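Local coordinates for extracellular solute-binding protein, family 1 (Bifidobacterium longum subsp. infantis ATCC 15697, PDB 3OMB) that probably captures an extracellular solute, likely a carbohydrate as in its relatives, for delivery to an ABC transporter, and carries a bound magnesium ion, at residues Lys241-Glu245 with Tyr246-Ala250; Asn470-Pro473 with Ser474-Thr477; Thr481-Ala484 with Glu485-Thr489; Cys511-Leu514 with Asp515-Leu519. All blocks are in the same frame, centred on the assembly; numbering follows the deposited sequence.

Interaction 1 (Lys241-Glu245 with Tyr246-Ala250)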
ATOM      1  N   LYS A 241      -0.562  -0.817   3.813  1.00 18.88           N
ATOM      2  CA  LYS A 241      -1.981  -0.665   4.140  1.00 19.69           C
ATOM      3  C   LYS A 241      -2.227  -1.334   5.503  1.00 19.76           C
ATOM      4  O   LYS A 241      -1.413  -2.137   5.975  1.00 19.85           O
ATOM      5  CB  LYS A 241      -2.861  -1.349   3.077  1.00 19.74           C
ATOM      6  CG  LYS A 241      -2.454  -2.806   2.803  1.00 21.16           C
ATOM      7  CD  LYS A 241      -3.326  -3.453   1.741  1.00 24.15           C
ATOM      8  CE  LYS A 241      -2.875  -4.878   1.455  1.00 24.43           C
ATOM      9  NZ  LYS A 241      -1.562  -4.897   0.692  1.00 25.78           N
ATOM     10  N   GLY A 242      -3.348  -0.986   6.124  1.00 19.60           N
ATOM     11  CA  GLY A 242      -3.838  -1.700   7.284  1.00 19.27           C
ATOM     12  C   GLY A 242      -3.346  -1.178   8.608  1.00 18.91           C
ATOM     13  O   GLY A 242      -2.908  -0.052   8.731  1.00 19.45           O
ATOM     14  N   VAL A 243      -3.402  -2.044   9.592  1.00 18.75           N
ATOM     15  CA  VAL A 243      -3.300  -1.685  10.998  1.00 18.90           C
ATOM     16  C   VAL A 243      -2.017  -0.934  11.420  1.00 18.79           C
ATOM     17  O   VAL A 243      -2.081  -0.026  12.252  1.00 18.32           O
ATOM     18  CB  VAL A 243      -3.551  -2.962  11.871  1.00 19.16           C
ATOM     19  CG1 VAL A 243      -2.475  -4.020  11.599  1.00 20.17           C
ATOM     20  CG2 VAL A 243      -3.614  -2.632  13.319  1.00 17.90           C
ATOM     21  N   SER A 244      -0.862  -1.285  10.866  0.50 19.03           N
ATOM     22  CA  SER A 244       0.360  -0.660  11.363  0.50 19.20           C
ATOM     23  C   SER A 244       0.479   0.816  11.008  0.50 19.08           C
ATOM     24  O   SER A 244       1.256   1.533  11.623  0.50 19.11           O
ATOM     25  CB  SER A 244       1.613  -1.430  10.951  0.50 19.34           C
ATOM     26  OG  SER A 244       1.837  -1.298   9.582  0.50 20.67           O
ATOM     27  N   GLU A 245      -0.320   1.289  10.058  1.00 19.16           N
ATOM     28  CA  GLU A 245      -0.342   2.715   9.768  1.00 20.53           C
ATOM     29  C   GLU A 245      -1.050   3.515  10.885  1.00 19.88           C
ATOM     30  O   GLU A 245      -0.913   4.721  10.947  1.00 19.23           O
ATOM     31  CB  GLU A 245      -0.859   3.018   8.339  1.00 22.20           C
ATOM     32  CG  GLU A 245      -2.309   2.782   8.103  1.00 26.33           C
ATOM     33  CD  GLU A 245      -2.709   2.781   6.599  1.00 32.20           C
ATOM     34  OE1 GLU A 245      -1.831   2.690   5.678  1.00 33.76           O
ATOM     35  OE2 GLU A 245      -3.930   2.880   6.357  1.00 33.93           O
ATOM     36  N   TYR A 246      -1.726   2.828  11.805  1.00 19.19           N
ATOM     37  CA  TYR A 246      -2.260   3.481  13.003  1.00 19.71           C
ATOM     38  C   TYR A 246      -1.384   3.212  14.232  1.00 19.56           C
ATOM     39  O   TYR A 246      -1.724   3.599  15.337  1.00 20.18           O
ATOM     40  CB  TYR A 246      -3.712   3.061  13.250  1.00 19.72           C
ATOM     41  CG  TYR A 246      -4.582   3.248  12.026  1.00 21.83           C
ATOM     42  CD1 TYR A 246      -4.844   4.534  11.512  1.00 24.98           C
ATOM     43  CD2 TYR A 246      -5.118   2.155  11.370  1.00 21.93           C
ATOM     44  CE1 TYR A 246      -5.638   4.711  10.349  1.00 26.62           C
ATOM     45  CE2 TYR A 246      -5.915   2.310  10.242  1.00 25.19           C
ATOM     46  CZ  TYR A 246      -6.165   3.585   9.733  1.00 27.26           C
ATOM     47  OH  TYR A 246      -6.934   3.709   8.603  1.00 30.48           O
ATOM     48  N   GLY A 247      -0.251   2.556  14.040  1.00 19.30           N
ATOM     49  CA  GLY A 247       0.721   2.436  15.111  1.00 18.92           C
ATOM     50  C   GLY A 247       0.661   1.129  15.880  1.00 18.88           C
ATOM     51  O   GLY A 247       1.250   1.026  16.941  1.00 19.67           O
ATOM     52  N   PHE A 248      -0.018   0.127  15.340  1.00 17.99           N
ATOM     53  CA  PHE A 248      -0.070  -1.179  15.994  1.00 17.65           C
ATOM     54  C   PHE A 248       0.900  -2.191  15.379  1.00 17.63           C
ATOM     55  O   PHE A 248       1.276  -2.091  14.206  1.00 16.90           O
ATOM     56  CB  PHE A 248      -1.512  -1.713  16.024  1.00 17.26           C
ATOM     57  CG  PHE A 248      -2.460  -0.791  16.744  1.00 17.53           C
ATOM     58  CD1 PHE A 248      -2.588  -0.843  18.139  1.00 17.44           C
ATOM     59  CD2 PHE A 248      -3.157   0.187  16.048  1.00 16.46           C
ATOM     60  CE1 PHE A 248      -3.435   0.054  18.805  1.00 17.88           C
ATOM     61  CE2 PHE A 248      -3.986   1.072  16.701  1.00 17.65           C
ATOM     62  CZ  PHE A 248      -4.132   1.008  18.079  1.00 17.92           C
ATOM     63  N   TYR A 249       1.318  -3.154  16.197  1.00 17.34           N
ATOM     64  CA  TYR A 249       2.152  -4.233  15.724  1.00 17.84           C
ATOM     65  C   TYR A 249       1.896  -5.469  16.574  1.00 18.10           C
ATOM     66  O   TYR A 249       1.145  -5.396  17.550  1.00 18.69           O
ATOM     67  CB  TYR A 249       3.620  -3.824  15.777  1.00 17.90           C
ATOM     68  CG  TYR A 249       4.252  -3.749  17.154  1.00 18.97           C
ATOM     69  CD1 TYR A 249       4.117  -2.602  17.948  1.00 19.01           C
ATOM     70  CD2 TYR A 249       5.033  -4.801  17.645  1.00 18.98           C
ATOM     71  CE1 TYR A 249       4.741  -2.502  19.184  1.00 18.46           C
ATOM     72  CE2 TYR A 249       5.660  -4.705  18.889  1.00 20.24           C
ATOM     73  CZ  TYR A 249       5.514  -3.548  19.641  1.00 20.57           C
ATOM     74  OH  TYR A 249       6.112  -3.466  20.876  1.00 23.25           O
ATOM     75  N   ALA A 250       2.493  -6.602  16.200  1.00 18.24           N
ATOM     76  CA  ALA A 250       2.440  -7.805  17.038  1.00 18.16           C
ATOM     77  C   ALA A 250       3.808  -8.445  17.206  1.00 19.02           C
ATOM     78  O   ALA A 250       4.684  -8.355  16.336  1.00 19.03           O
ATOM     79  CB  ALA A 250       1.441  -8.817  16.483  1.00 17.66           C
TER

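Interaction 2 (Asn470-Pro473 with Ser474-Thr477)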
ATOM      1  N   ASN A 470     -13.062  -5.491   8.058  1.00 29.14           N
ATOM      2  CA  ASN A 470     -13.458  -6.860   8.417  1.00 28.80           C
ATOM      3  C   ASN A 470     -13.923  -7.055   9.883  1.00 28.53           C
ATOM      4  O   ASN A 470     -13.842  -8.165  10.430  1.00 27.88           O
ATOM      5  CB  ASN A 470     -12.288  -7.813   8.134  1.00 28.63           C
ATOM      6  CG  ASN A 470     -12.686  -8.969   7.205  1.00 29.26           C
ATOM      7  OD1 ASN A 470     -13.856  -9.110   6.838  1.00 29.18           O
ATOM      8  ND2 ASN A 470     -11.711  -9.799   6.831  1.00 28.07           N
HETATM    9  N   MSE A 471     -14.380  -5.973  10.504  1.00 28.42           N
HETATM   10  CA  MSE A 471     -14.843  -5.945  11.899  1.00 29.31           C
HETATM   11  C   MSE A 471     -16.330  -5.625  11.956  1.00 30.41           C
HETATM   12  O   MSE A 471     -16.876  -5.143  10.969  1.00 31.37           O
HETATM   13  CB  MSE A 471     -14.180  -4.789  12.624  1.00 28.83           C
HETATM   14  CG  MSE A 471     -12.761  -4.954  12.890  1.00 29.11           C
HETATM   15 SE   MSE A 471     -12.093  -3.403  13.821  0.75 29.08          SE
HETATM   16  CE  MSE A 471     -10.300  -4.122  13.862  1.00 28.72           C
ATOM     17  N   ASP A 472     -16.959  -5.834  13.114  1.00 30.73           N
ATOM     18  CA  ASP A 472     -18.271  -5.240  13.430  1.00 32.41           C
ATOM     19  C   ASP A 472     -18.220  -3.706  13.229  1.00 31.22           C
ATOM     20  O   ASP A 472     -17.204  -3.085  13.546  1.00 30.70           O
ATOM     21  CB  ASP A 472     -18.643  -5.478  14.911  1.00 33.79           C
ATOM     22  CG  ASP A 472     -18.842  -6.959  15.271  1.00 38.10           C
ATOM     23  OD1 ASP A 472     -19.072  -7.813  14.373  1.00 43.88           O
ATOM     24  OD2 ASP A 472     -18.799  -7.270  16.490  1.00 42.08           O
ATOM     25  N   PRO A 473     -19.314  -3.090  12.737  1.00 31.09           N
ATOM     26  CA  PRO A 473     -19.352  -1.625  12.671  1.00 30.51           C
ATOM     27  C   PRO A 473     -19.182  -0.926  14.024  1.00 29.85           C
ATOM     28  O   PRO A 473     -18.620   0.170  14.077  1.00 29.95           O
ATOM     29  CB  PRO A 473     -20.740  -1.310  12.092  1.00 30.67           C
ATOM     30  CG  PRO A 473     -21.411  -2.605  11.852  1.00 31.07           C
ATOM     31  CD  PRO A 473     -20.409  -3.703  11.958  1.00 31.10           C
ATOM     32  N   SER A 474     -19.644  -1.536  15.106  1.00 29.13           N
ATOM     33  CA  SER A 474     -19.475  -0.899  16.411  1.00 29.07           C
ATOM     34  C   SER A 474     -18.006  -0.874  16.833  1.00 27.78           C
ATOM     35  O   SER A 474     -17.578   0.045  17.520  1.00 27.53           O
ATOM     36  CB  SER A 474     -20.323  -1.573  17.481  1.00 29.82           C
ATOM     37  OG  SER A 474     -19.964  -2.949  17.564  1.00 33.22           O
ATOM     38  N   ASP A 475     -17.234  -1.882  16.433  1.00 26.14           N
ATOM     39  CA  ASP A 475     -15.817  -1.905  16.765  1.00 25.31           C
ATOM     40  C   ASP A 475     -15.024  -0.928  15.898  1.00 24.40           C
ATOM     41  O   ASP A 475     -14.170  -0.214  16.401  1.00 23.36           O
ATOM     42  CB  ASP A 475     -15.246  -3.326  16.701  1.00 25.62           C
ATOM     43  CG  ASP A 475     -15.444  -4.098  18.011  1.00 27.02           C
ATOM     44  OD1 ASP A 475     -15.882  -3.480  19.014  1.00 27.59           O
ATOM     45  OD2 ASP A 475     -15.130  -5.314  18.043  1.00 26.60           O
ATOM     46  N   ALA A 476     -15.353  -0.872  14.611  1.00 24.47           N
ATOM     47  CA  ALA A 476     -14.745   0.074  13.679  1.00 25.24           C
ATOM     48  C   ALA A 476     -14.941   1.522  14.160  1.00 25.59           C
ATOM     49  O   ALA A 476     -13.991   2.313  14.178  1.00 25.26           O
ATOM     50  CB  ALA A 476     -15.309  -0.117  12.265  1.00 25.39           C
ATOM     51  N   THR A 477     -16.172   1.819  14.579  1.00 26.11           N
ATOM     52  CA  THR A 477     -16.581   3.101  15.180  1.00 26.94           C
ATOM     53  C   THR A 477     -15.759   3.483  16.418  1.00 26.39           C
ATOM     54  O   THR A 477     -15.309   4.623  16.529  1.00 27.15           O
ATOM     55  CB  THR A 477     -18.106   3.065  15.516  1.00 27.47           C
ATOM     56  OG1 THR A 477     -18.843   2.890  14.295  1.00 29.38           O
ATOM     57  CG2 THR A 477     -18.596   4.330  16.234  1.00 29.11           C
TER

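Interaction 3 (Thr481-Ala484 with Glu485-Thr489)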
ATOM      1  N   THR A 481     -13.135   6.636  16.419  1.00 25.25           N
ATOM      2  CA  THR A 481     -13.290   7.642  17.461  1.00 25.53           C
ATOM      3  C   THR A 481     -11.952   7.771  18.209  1.00 25.06           C
ATOM      4  O   THR A 481     -11.463   8.879  18.415  1.00 25.36           O
ATOM      5  CB  THR A 481     -14.411   7.233  18.459  1.00 26.05           C
ATOM      6  OG1 THR A 481     -15.676   7.171  17.770  1.00 28.41           O
ATOM      7  CG2 THR A 481     -14.493   8.210  19.635  1.00 25.56           C
ATOM      8  N   ASN A 482     -11.368   6.643  18.605  1.00 24.32           N
ATOM      9  CA  ASN A 482     -10.113   6.658  19.361  1.00 24.94           C
ATOM     10  C   ASN A 482      -8.964   7.208  18.528  1.00 25.36           C
ATOM     11  O   ASN A 482      -8.085   7.923  19.035  1.00 25.29           O
ATOM     12  CB  ASN A 482      -9.738   5.258  19.847  1.00 24.45           C
ATOM     13  CG  ASN A 482     -10.601   4.783  20.996  1.00 24.41           C
ATOM     14  OD1 ASN A 482     -11.515   5.474  21.449  1.00 24.51           O
ATOM     15  ND2 ASN A 482     -10.323   3.580  21.463  1.00 22.84           N
ATOM     16  N   ASN A 483      -8.983   6.876  17.245  1.00 26.01           N
ATOM     17  CA  ASN A 483      -7.969   7.346  16.320  1.00 27.02           C
ATOM     18  C   ASN A 483      -7.942   8.855  16.188  1.00 28.30           C
ATOM     19  O   ASN A 483      -6.869   9.432  15.972  1.00 28.42           O
ATOM     20  CB  ASN A 483      -8.168   6.725  14.947  1.00 26.92           C
ATOM     21  CG  ASN A 483      -7.394   5.434  14.780  1.00 28.51           C
ATOM     22  OD1 ASN A 483      -6.654   5.028  15.674  1.00 30.88           O
ATOM     23  ND2 ASN A 483      -7.563   4.774  13.626  1.00 29.09           N
ATOM     24  N   ALA A 484      -9.113   9.487  16.288  1.00 29.51           N
ATOM     25  CA  ALA A 484      -9.191  10.941  16.193  1.00 31.48           C
ATOM     26  C   ALA A 484      -8.582  11.572  17.438  1.00 32.48           C
ATOM     27  O   ALA A 484      -7.980  12.626  17.358  1.00 33.75           O
ATOM     28  CB  ALA A 484     -10.635  11.414  15.986  1.00 31.58           C
ATOM     29  N   GLU A 485      -8.729  10.928  18.594  1.00 33.53           N
ATOM     30  CA  GLU A 485      -8.078  11.420  19.812  1.00 34.21           C
ATOM     31  C   GLU A 485      -6.585  11.072  19.833  1.00 33.38           C
ATOM     32  O   GLU A 485      -5.778  11.913  20.175  1.00 33.76           O
ATOM     33  CB  GLU A 485      -8.805  10.946  21.088  1.00 35.62           C
ATOM     34  CG  GLU A 485     -10.348  11.084  21.009  1.00 40.31           C
ATOM     35  CD  GLU A 485     -11.031  11.501  22.324  1.00 46.76           C
ATOM     36  OE1 GLU A 485     -10.564  11.086  23.421  1.00 47.95           O
ATOM     37  OE2 GLU A 485     -12.071  12.233  22.250  1.00 49.58           O
ATOM     38  N   ILE A 486      -6.219   9.850  19.439  1.00 31.84           N
ATOM     39  CA  ILE A 486      -4.813   9.418  19.426  1.00 30.74           C
ATOM     40  C   ILE A 486      -3.988  10.306  18.473  1.00 30.80           C
ATOM     41  O   ILE A 486      -2.929  10.837  18.820  1.00 29.94           O
ATOM     42  CB  ILE A 486      -4.694   7.905  19.022  1.00 30.38           C
ATOM     43  CG1 ILE A 486      -5.298   7.009  20.110  1.00 30.67           C
ATOM     44  CG2 ILE A 486      -3.243   7.502  18.688  1.00 29.09           C
ATOM     45  CD1 ILE A 486      -5.723   5.609  19.601  1.00 31.47           C
ATOM     46  N   PHE A 487      -4.499  10.487  17.273  1.00 31.19           N
ATOM     47  CA  PHE A 487      -3.802  11.288  16.297  1.00 32.10           C
ATOM     48  C   PHE A 487      -4.269  12.773  16.308  1.00 33.17           C
ATOM     49  O   PHE A 487      -4.220  13.455  15.299  1.00 34.04           O
ATOM     50  CB  PHE A 487      -3.897  10.611  14.929  1.00 31.66           C
ATOM     51  CG  PHE A 487      -3.231   9.260  14.887  1.00 30.99           C
ATOM     52  CD1 PHE A 487      -1.862   9.153  14.721  1.00 31.16           C
ATOM     53  CD2 PHE A 487      -3.973   8.100  15.033  1.00 30.73           C
ATOM     54  CE1 PHE A 487      -1.239   7.917  14.691  1.00 32.31           C
ATOM     55  CE2 PHE A 487      -3.355   6.855  15.009  1.00 30.74           C
ATOM     56  CZ  PHE A 487      -1.983   6.766  14.829  1.00 31.49           C
ATOM     57  N   ASN A 488      -4.709  13.262  17.470  1.00 33.91           N
ATOM     58  CA  ASN A 488      -4.940  14.696  17.672  1.00 34.22           C
ATOM     59  C   ASN A 488      -3.606  15.453  17.728  1.00 33.85           C
ATOM     60  O   ASN A 488      -3.444  16.441  17.013  1.00 34.47           O
ATOM     61  CB  ASN A 488      -5.770  14.940  18.959  1.00 34.58           C
ATOM     62  CG  ASN A 488      -6.101  16.421  19.193  1.00 35.68           C
ATOM     63  OD1 ASN A 488      -6.369  17.178  18.255  1.00 34.22           O
ATOM     64  ND2 ASN A 488      -6.105  16.828  20.461  1.00 36.92           N
ATOM     65  N   THR A 489      -2.657  14.981  18.552  1.00 32.59           N
ATOM     66  CA  THR A 489      -1.348  15.649  18.709  1.00 31.40           C
ATOM     67  C   THR A 489      -0.104  14.741  18.570  1.00 29.63           C
ATOM     68  O   THR A 489       1.026  15.242  18.637  1.00 29.18           O
ATOM     69  CB  THR A 489      -1.214  16.407  20.072  1.00 32.09           C
ATOM     70  OG1 THR A 489      -1.261  15.471  21.159  1.00 33.89           O
ATOM     71  CG2 THR A 489      -2.308  17.499  20.263  1.00 32.30           C
TER

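Interaction 4 (Cys511-Leu514 with Asp515-Leu519)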
ATOM      1  N   CYS A 511       2.711   9.261  27.220  1.00 22.98           N
ATOM      2  CA  CYS A 511       2.197   7.886  27.169  1.00 24.10           C
ATOM      3  C   CYS A 511       0.909   7.744  27.977  1.00 25.21           C
ATOM      4  O   CYS A 511      -0.082   7.198  27.491  1.00 24.33           O
ATOM      5  CB  CYS A 511       3.246   6.858  27.624  1.00 23.89           C
ATOM      6  SG  CYS A 511       4.704   6.669  26.528  1.00 25.26           S
ATOM      7  N   LYS A 512       0.930   8.244  29.214  1.00 26.94           N
ATOM      8  CA  LYS A 512      -0.240   8.204  30.082  1.00 28.73           C
ATOM      9  C   LYS A 512      -1.441   8.906  29.445  1.00 28.87           C
ATOM     10  O   LYS A 512      -2.588   8.438  29.552  1.00 28.85           O
ATOM     11  CB  LYS A 512       0.084   8.793  31.471  1.00 29.35           C
ATOM     12  CG  LYS A 512       1.284   8.097  32.114  1.00 32.95           C
ATOM     13  CD  LYS A 512       1.074   7.710  33.583  1.00 36.32           C
ATOM     14  CE  LYS A 512       1.623   8.734  34.513  1.00 38.83           C
ATOM     15  NZ  LYS A 512       0.746   9.934  34.544  1.00 42.14           N
ATOM     16  N   GLN A 513      -1.175  10.013  28.759  0.50 28.94           N
ATOM     17  CA  GLN A 513      -2.219  10.750  28.057  0.50 29.08           C
ATOM     18  C   GLN A 513      -2.836   9.948  26.907  0.50 28.56           C
ATOM     19  O   GLN A 513      -4.058   9.973  26.722  0.50 28.79           O
ATOM     20  CB  GLN A 513      -1.691  12.095  27.555  0.50 29.24           C
ATOM     21  CG  GLN A 513      -2.688  12.868  26.706  0.50 31.21           C
ATOM     22  CD  GLN A 513      -3.910  13.318  27.494  0.50 33.45           C
ATOM     23  OE1 GLN A 513      -4.060  12.988  28.672  0.50 35.29           O
ATOM     24  NE2 GLN A 513      -4.785  14.080  26.847  0.50 33.89           N
ATOM     25  N   LEU A 514      -2.009   9.244  26.136  1.00 27.70           N
ATOM     26  CA  LEU A 514      -2.523   8.348  25.088  1.00 27.17           C
ATOM     27  C   LEU A 514      -3.368   7.211  25.671  1.00 27.65           C
ATOM     28  O   LEU A 514      -4.427   6.885  25.138  1.00 27.29           O
ATOM     29  CB  LEU A 514      -1.409   7.785  24.188  1.00 26.41           C
ATOM     30  CG  LEU A 514      -0.694   8.704  23.186  1.00 25.48           C
ATOM     31  CD1 LEU A 514       0.182   7.865  22.269  1.00 24.49           C
ATOM     32  CD2 LEU A 514      -1.674   9.542  22.359  1.00 25.05           C
ATOM     33  N   ASP A 515      -2.913   6.635  26.776  1.00 28.86           N
ATOM     34  CA  ASP A 515      -3.646   5.545  27.434  1.00 30.59           C
ATOM     35  C   ASP A 515      -4.948   6.025  28.066  1.00 31.00           C
ATOM     36  O   ASP A 515      -5.911   5.258  28.206  1.00 31.15           O
ATOM     37  CB  ASP A 515      -2.760   4.856  28.486  1.00 31.38           C
ATOM     38  CG  ASP A 515      -1.631   4.051  27.858  1.00 33.17           C
ATOM     39  OD1 ASP A 515      -1.691   3.734  26.654  1.00 35.47           O
ATOM     40  OD2 ASP A 515      -0.657   3.742  28.569  1.00 38.43           O
ATOM     41  N   SER A 516      -4.983   7.305  28.421  1.00 31.69           N
ATOM     42  CA  SER A 516      -6.159   7.882  29.077  1.00 32.27           C
ATOM     43  C   SER A 516      -7.253   8.215  28.068  1.00 32.22           C
ATOM     44  O   SER A 516      -8.402   8.451  28.448  1.00 33.25           O
ATOM     45  CB  SER A 516      -5.781   9.156  29.841  1.00 32.42           C
ATOM     46  OG  SER A 516      -5.856  10.277  28.964  1.00 32.97           O
ATOM     47  N   ILE A 517      -6.904   8.277  26.787  1.00 31.10           N
ATOM     48  CA  ILE A 517      -7.906   8.655  25.785  1.00 30.05           C
ATOM     49  C   ILE A 517      -8.253   7.512  24.836  1.00 28.73           C
ATOM     50  O   ILE A 517      -8.798   7.733  23.740  1.00 28.82           O
ATOM     51  CB  ILE A 517      -7.486   9.879  25.007  1.00 30.35           C
ATOM     52  CG1 ILE A 517      -6.142   9.616  24.317  1.00 31.46           C
ATOM     53  CG2 ILE A 517      -7.467  11.125  25.952  1.00 31.18           C
ATOM     54  CD1 ILE A 517      -5.687  10.740  23.416  1.00 33.14           C
ATOM     55  N   GLY A 518      -7.891   6.300  25.254  1.00 26.87           N
ATOM     56  CA  GLY A 518      -8.362   5.079  24.596  1.00 24.93           C
ATOM     57  C   GLY A 518      -7.385   4.181  23.876  1.00 23.05           C
ATOM     58  O   GLY A 518      -7.814   3.193  23.292  1.00 22.45           O
ATOM     59  N   LEU A 519      -6.081   4.487  23.928  1.00 21.56           N
ATOM     60  CA  LEU A 519      -5.085   3.675  23.220  1.00 19.50           C
ATOM     61  C   LEU A 519      -5.112   2.198  23.617  1.00 19.61           C
ATOM     62  O   LEU A 519      -5.017   1.310  22.763  1.00 18.61           O
ATOM     63  CB  LEU A 519      -3.667   4.230  23.373  1.00 18.65           C
ATOM     64  CG  LEU A 519      -2.644   3.396  22.589  1.00 16.75           C
ATOM     65  CD1 LEU A 519      -2.958   3.394  21.071  1.00 14.74           C
ATOM     66  CD2 LEU A 519      -1.259   3.898  22.823  1.00 16.82           C
TER

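Interaction 1 (Lys241-Glu245 with Tyr246-Ala250)
A short 3-10 turn ahead of strand 248-251, closed by Gly247, shows how successive i to i+3 bonds can redirect a chain. Tyr246 N donates to Val243 O at 2.9 Å, and Gly247 N follows with a bond of 3.0 Å to Ser244 O. Both donors stand well above the plane of the carbonyl they use, which reflects the tight winding of the turn. Just before them, Glu245 N bonds to Gly242 O.

The side chains add two contacts. Glu245 CG sits over one face of the Tyr246 ring, 4.2 Å from its centroid and 9° off the normal, a CH-pi contact. The two side chains run alongside each other in the same direction, while the carboxylate plane stands almost perpendicular to the ring. Val243 CG2 packs on Phe248 CB at 3.5 Å, the two side chains crossing at about a right angle. With CG2 anti to the backbone N (chi1 63° for CG1), this methyl is carried toward Phe248, and both residues also lie against helix 519-534.

Ser244 CA makes a CH...O contact with Phe248 O, at 3.3 Å. Gly247, at a phi (98°) that favours glycine, ends the 3-10 turn, and the chain then enters the two-stranded antiparallel hairpin of strands 248-251 and 254-257.

Interaction 2 (Asn470-Pro473 with Ser474-Thr477)
The flat carbonyl group of Pro473 is approached on both faces by a single residue, Thr477. Thr477 N comes from one face, 3.0 Å from Pro473 O, and Thr477 OG1 from the other, 2.7 Å from the same oxygen, each tilted roughly 30° from the carbonyl plane. The hydroxyl can do this because OG1 lies beside its own backbone N (chi1 -62°), which folds it back over the preceding turn. One oxygen is thus gripped by two donors at the start of helix 473-486.

The carboxylates of Asp472 and Asp475 lie near each other, with Asp472 OD2 4.4 Å from Asp475 OD2. Asp472 holds the N-cap position, yet its side chain makes no capping bond; its carbonyl, as in any helix start, accepts the i to i+4 bond from Ala476 N. That bond to Asp472 O is nearly straight, at 3.1 Å, and is joined by a weak one from Asp475 N. Selenomethionine Met471 stretches its extended chain beside the first turn, bringing SE to 4.2 Å from Ala476 N and 4.3 Å from Asp475 CB. The ring of Pro473, meanwhile, packs on Val106, Tyr109 and Gln110 of helix 106-110.

Two carboxylates at this distance would probably disfavour each other, but Asp475 OD2 forms a salt bridge with Lys528 NZ and a hydrogen bond with Trp529 NE1. Together with the positive end of the helix, these partners would be expected to favour the charged carboxylate and to ease its repulsion with Asp472.

Interaction 3 (Thr481-Ala484 with Glu485-Thr489)
Asn482 and Asn483 hand their carbonyls to Ile486 and Phe487 in the last turn of helix 473-486, a worked case of ordinary i to i+4 bonding carried to a helix end. Ile486 N lies 2.7 Å from Asn482 O, with an N-H...O angle of 165°, and Phe487 N lies 2.9 Å from Asn483 O. The preceding bond, from Glu485 N to Thr481 O, is weak. Phe487 is the first residue to leave helical geometry.

Carbon contacts with the same carbonyls form a second group. Ile486 CG1 comes to 3.1 Å from Asn482 O, and its CD1 reaches on to 4.0 Å from Asn482 CB. This follows from CG1 lying beside the backbone N (chi1 -67°), which turns the longer branch back along the helix.

Around the aromatic ring, edge and face are used differently. Asn483 O lies in the ring plane of Phe487, 3.3 Å from CD2, and Asn483 OD1 approaches CE2 of the same ring at 3.8 Å. The two side chains run side by side in one direction, with amide and ring planes 74° apart. Ile486 CG2 lies over one face, 3.7 Å above the Phe487 ring plane and displaced toward the rim.

Outward from this turn, Asn482 ND2 bonds to Ser522 OG and Glu521 OE1, while Ile486 packs on Leu519 and Ser522. The helix end thus lies against helix 519-534, with Leu259, in the loop after strand 254-257, touching Ile486 and Phe487.

Interaction 4 (Cys511-Leu514 with Asp515-Leu519)
Hydrogen bonds from Asp515, Ser516, Ile517 and Leu519 back to the preceding turn show how helix 503-516 is brought to an end. Asp515 N makes a regular i to i+4 bond with Cys511 O at 3.0 Å. One residue later the pattern slackens: Ser516 N has only weak bonds, to Lys512 O and Gln513 O. Its hydroxyl adds a further bond: Ser516 OG donates to Gln513 O at 2.9 Å. A chi1 of 87° sets OG between the backbone N and the carbonyl carbon, on the side of Gln513 O.

The final carbonyl of the group has two donors. Ile517 N, at 3.3 Å, and Leu519 N, at 3.2 Å, reach Leu514 O from opposite faces of its plane, the first standing high above it and the second only moderately tilted.

Apolar contacts complete the turn. Leu514 CB meets Leu519 CD2 at 4.1 Å, and Leu514 CD2 approaches Ile517 CD1 at 4.3 Å. Ile517 touches Glu485 and Leu519 touches Ile486, both on helix 473-486, so the turn is packed against that helix. Of a different kind is the van der Waals contact of carbon with carbonyl oxygen that sets Ile517 CG1 3.2 Å from Gln513 O.

Gly518 has a positive phi of 114°, which lets the chain change direction before helix 519-534 begins. The i to i+5 bond over this glycine, with Leu514 and Leu519 in apolar contact across it, recalls the six-to-one bond and hydrophobic pairing of a Schellman motif at a helix C-terminus.

Interactions 1, 3 and 4 meet in one packed cluster. Interaction 1 joins interaction 3 where Tyr246 O lies 3.2 Å from Phe487 CZ, and interaction 4 where Phe248 CZ lies 4.0 Å from Leu519 CD1. Between interactions 3 and 4, whose centres are about 10 Å apart, Ile486 CD1 packs on Leu519 CD1 at 3.8 Å. Leu519 is therefore common ground for the hairpin, helix 473-486 and the start of helix 519-534. Interaction 2 stays about 7 Å from interaction 1 and about 10 Å from interaction 4 at the nearest atoms, and is tied to interaction 3 along helix 473-486, where Thr481 OG1 bonds to Thr477 O. All four lie away from the magnesium site.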